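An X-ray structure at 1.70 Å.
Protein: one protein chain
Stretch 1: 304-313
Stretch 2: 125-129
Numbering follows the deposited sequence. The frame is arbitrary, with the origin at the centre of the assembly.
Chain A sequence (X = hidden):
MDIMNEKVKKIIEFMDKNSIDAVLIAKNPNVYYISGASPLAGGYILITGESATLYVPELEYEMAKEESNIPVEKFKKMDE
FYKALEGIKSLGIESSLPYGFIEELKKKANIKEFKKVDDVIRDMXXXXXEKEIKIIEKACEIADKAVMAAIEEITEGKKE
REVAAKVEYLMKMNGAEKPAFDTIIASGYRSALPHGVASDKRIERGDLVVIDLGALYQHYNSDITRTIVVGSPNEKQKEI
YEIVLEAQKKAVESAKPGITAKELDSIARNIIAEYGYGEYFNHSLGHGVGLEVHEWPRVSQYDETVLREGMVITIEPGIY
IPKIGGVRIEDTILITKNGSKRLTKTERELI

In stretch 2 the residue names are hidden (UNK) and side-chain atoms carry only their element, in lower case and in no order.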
# COMPACT_ATOMS: atom_id res chain seq x y z
N GLU A 304 -4.91 -11.58 -24.01
CA GLU A 304 -5.32 -11.41 -25.40
C GLU A 304 -5.96 -10.05 -25.71
O GLU A 304 -6.55 -9.87 -26.77
CB GLU A 304 -6.30 -12.51 -25.80
CG GLU A 304 -5.79 -13.93 -25.54
CD GLU A 304 -4.83 -14.42 -26.61
OE1 GLU A 304 -4.22 -15.48 -26.41
OE2 GLU A 304 -4.71 -13.74 -27.66
N THR A 305 -5.84 -9.11 -24.78
CA THR A 305 -6.42 -7.79 -24.98
C THR A 305 -5.89 -7.12 -26.24
O THR A 305 -4.69 -7.07 -26.47
CB THR A 305 -6.13 -6.85 -23.80
OG1 THR A 305 -6.68 -7.41 -22.60
CG2 THR A 305 -6.75 -5.48 -24.04
N VAL A 306 -6.80 -6.60 -27.06
CA VAL A 306 -6.39 -5.91 -28.28
C VAL A 306 -6.12 -4.46 -27.88
O VAL A 306 -6.97 -3.81 -27.26
CB VAL A 306 -7.50 -5.93 -29.35
CG1 VAL A 306 -7.03 -5.17 -30.58
CG2 VAL A 306 -7.83 -7.37 -29.72
N LEU A 307 -4.94 -3.97 -28.21
CA LEU A 307 -4.58 -2.61 -27.86
C LEU A 307 -5.42 -1.61 -28.64
O LEU A 307 -5.74 -1.82 -29.81
CB LEU A 307 -3.10 -2.36 -28.13
CG LEU A 307 -2.10 -3.26 -27.39
CD1 LEU A 307 -0.70 -2.71 -27.61
CD2 LEU A 307 -2.43 -3.30 -25.89
N ARG A 308 -5.79 -0.52 -27.97
CA ARG A 308 -6.60 0.52 -28.57
C ARG A 308 -6.06 1.90 -28.20
O ARG A 308 -5.39 2.07 -27.18
CB ARG A 308 -8.06 0.43 -28.12
CG ARG A 308 -8.70 -0.96 -28.27
CD ARG A 308 -9.07 -1.27 -29.70
NE ARG A 308 -9.80 -2.53 -29.83
CZ ARG A 308 -10.01 -3.17 -30.97
NH1 ARG A 308 -9.55 -2.68 -32.11
NH2 ARG A 308 -10.68 -4.32 -30.97
N GLU A 309 -6.37 2.87 -29.04
CA GLU A 309 -5.97 4.25 -28.84
C GLU A 309 -6.44 4.70 -27.46
O GLU A 309 -7.60 4.49 -27.09
CB GLU A 309 -6.62 5.12 -29.92
CG GLU A 309 -6.00 6.49 -30.11
CD GLU A 309 -6.79 7.34 -31.09
OE1 GLU A 309 -7.39 6.76 -32.03
OE2 GLU A 309 -6.80 8.57 -30.94
N GLY A 310 -5.54 5.31 -26.69
CA GLY A 310 -5.92 5.77 -25.37
C GLY A 310 -5.39 4.91 -24.24
O GLY A 310 -5.43 5.31 -23.08
N MET A 311 -4.90 3.72 -24.57
CA MET A 311 -4.36 2.85 -23.54
C MET A 311 -2.96 3.33 -23.15
O MET A 311 -2.22 3.85 -23.98
CB MET A 311 -4.29 1.40 -24.02
CG MET A 311 -5.66 0.74 -24.14
SD MET A 311 -5.53 -1.01 -24.54
CE MET A 311 -7.25 -1.45 -24.70
N VAL A 312 -2.63 3.17 -21.88
CA VAL A 312 -1.32 3.58 -21.38
C VAL A 312 -0.70 2.33 -20.77
O VAL A 312 -1.25 1.75 -19.83
CB VAL A 312 -1.44 4.68 -20.31
CG1 VAL A 312 -0.07 5.00 -19.74
CG2 VAL A 312 -2.06 5.93 -20.93
N ILE A 313 0.43 1.92 -21.32
CA ILE A 313 1.12 0.72 -20.85
C ILE A 313 2.62 0.93 -20.77
O ILE A 313 3.16 1.88 -21.33
CB ILE A 313 0.88 -0.47 -21.81
CG1 ILE A 313 1.36 -0.11 -23.23
CG2 ILE A 313 -0.59 -0.85 -21.82
CD1 ILE A 313 1.35 -1.27 -24.22
N UNK A 125 -11.69 2.42 -17.28
CA UNK A 125 -10.35 2.84 -16.90
C UNK A 125 -9.22 2.53 -17.89
O UNK A 125 -8.22 3.24 -17.92
n UNK A 125 -8.95 2.29 -12.75
c UNK A 125 -10.69 2.99 -14.36
n UNK A 125 -7.07 1.51 -11.67
c UNK A 125 -9.99 2.27 -15.52
c UNK A 125 -10.38 2.34 -13.02
c UNK A 125 -8.39 1.51 -11.83
n UNK A 125 -9.14 0.72 -11.07
N UNK A 126 -9.39 1.49 -18.70
CA UNK A 126 -8.36 1.09 -19.66
C UNK A 126 -8.12 2.10 -20.78
O UNK A 126 -7.06 2.10 -21.41
c UNK A 126 -8.70 -0.30 -20.26
c UNK A 126 -7.58 -2.41 -21.19
c UNK A 126 -9.78 -0.16 -21.32
c UNK A 126 -7.43 -0.94 -20.84
N UNK A 127 -9.10 2.96 -21.03
CA UNK A 127 -8.97 4.00 -22.05
C UNK A 127 -8.88 5.34 -21.33
O UNK A 127 -9.84 5.75 -20.67
c UNK A 127 -9.17 2.13 -24.42
c UNK A 127 -10.19 4.02 -23.00
c UNK A 127 -9.99 5.11 -24.06
c UNK A 127 -10.37 2.64 -23.65
N UNK A 128 -7.74 6.01 -21.44
CA UNK A 128 -7.54 7.29 -20.77
C UNK A 128 -8.07 8.47 -21.59
O UNK A 128 -7.95 8.48 -22.82
c UNK A 128 -5.65 5.36 -19.20
c UNK A 128 -5.12 4.74 -17.90
c UNK A 128 -6.06 7.52 -20.46
n UNK A 128 -5.39 3.27 -17.83
c UNK A 128 -5.55 6.87 -19.17
N UNK A 129 -8.65 9.44 -20.90
CA UNK A 129 -9.17 10.64 -21.54
C UNK A 129 -7.99 11.59 -21.76
O UNK A 129 -6.92 11.39 -21.18
o UNK A 129 -9.59 11.82 -19.46
c UNK A 129 -10.20 11.31 -20.64
O HOH W 1 -4.63 1.63 -20.20

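Position 125 carries seven side-chain atoms: three carbons in a row, a nitrogen, then a carbon bearing two more nitrogens. The side chain is out of reach of stretch 1. That planar three-nitrogen end is a guanidinium, so the residue is Arg-125. It finds its partners elsewhere in the structure; what it offers locally is its backbone oxygen.

Position 126 has four carbons, forked at the first, with one arm two carbons long. The CA-to-CB bond points sideways, yet the end of the longer arm reaches the side chains of Met-311 and Thr-305. This beta-branched pattern without a heteroatom is isoleucine, Ile-126. CD1 of Ile-126 lies 3.7 Å from CE of Met-311 and 4.3 Å from CG2 of Thr-305. Its carbonyl works too: CA of Met-311 makes a CA-H...O contact of 3.5 Å with O of Ile-126.

Position 127 repeats the count and the fork, four carbons with one two-carbon arm, and that arm ends over the turn formed by Arg-308 to Met-311, touching Arg-308, Glu-309 and Met-311. It is again isoleucine, Ile-127, with both chi1 and chi2 m. CD1 of Ile-127 lies 3.8 Å from CG of Met-311, 3.9 Å from O of Glu-309 and 4.2 Å from CB of Arg-308.

Position 128 shows four carbons in an unbranched row ending in nitrogen. The chain sets out toward stretch 1 and packs on the side chain of Val-312. This is Lys-128, its CG 4.0 Å from CG2 of Val-312. The amine then turns back to its own stretch, where NZ of Lys-128 donates to O of Arg-125 at 2.8 Å.

Position 129 has one carbon and one oxygen, points away from stretch 1 and makes no contact with it; hence Ser-129. It caps the helix that follows.

The contact rests on one direct hydrogen bond, from N of Lys-128 to O of Gly-310, 2.9 Å and nearly straight at 167°. The type II turn, closed by N of Met-311 donating to O of Arg-308 at 3.1 Å, presents that acceptor. Glycine is needed at 310 twice over: its backbone angles would jam a CB against the preceding carbonyl, and an ideal CB would sit 2.9 Å from CG2 of Ile-127. Water 1 adds a polar joint, donating to O of Ile-126 at 2.8 Å and accepting from N of Val-312 and NZ of Lys-128, each at 3.0 Å. The rule to read is a bare turn residue that lets two backbones meet, flanked by methionine and isoleucine packing, with a lysine whose carbons pack while its amine is satisfied.

Stretch 2 125-129: RIIKS
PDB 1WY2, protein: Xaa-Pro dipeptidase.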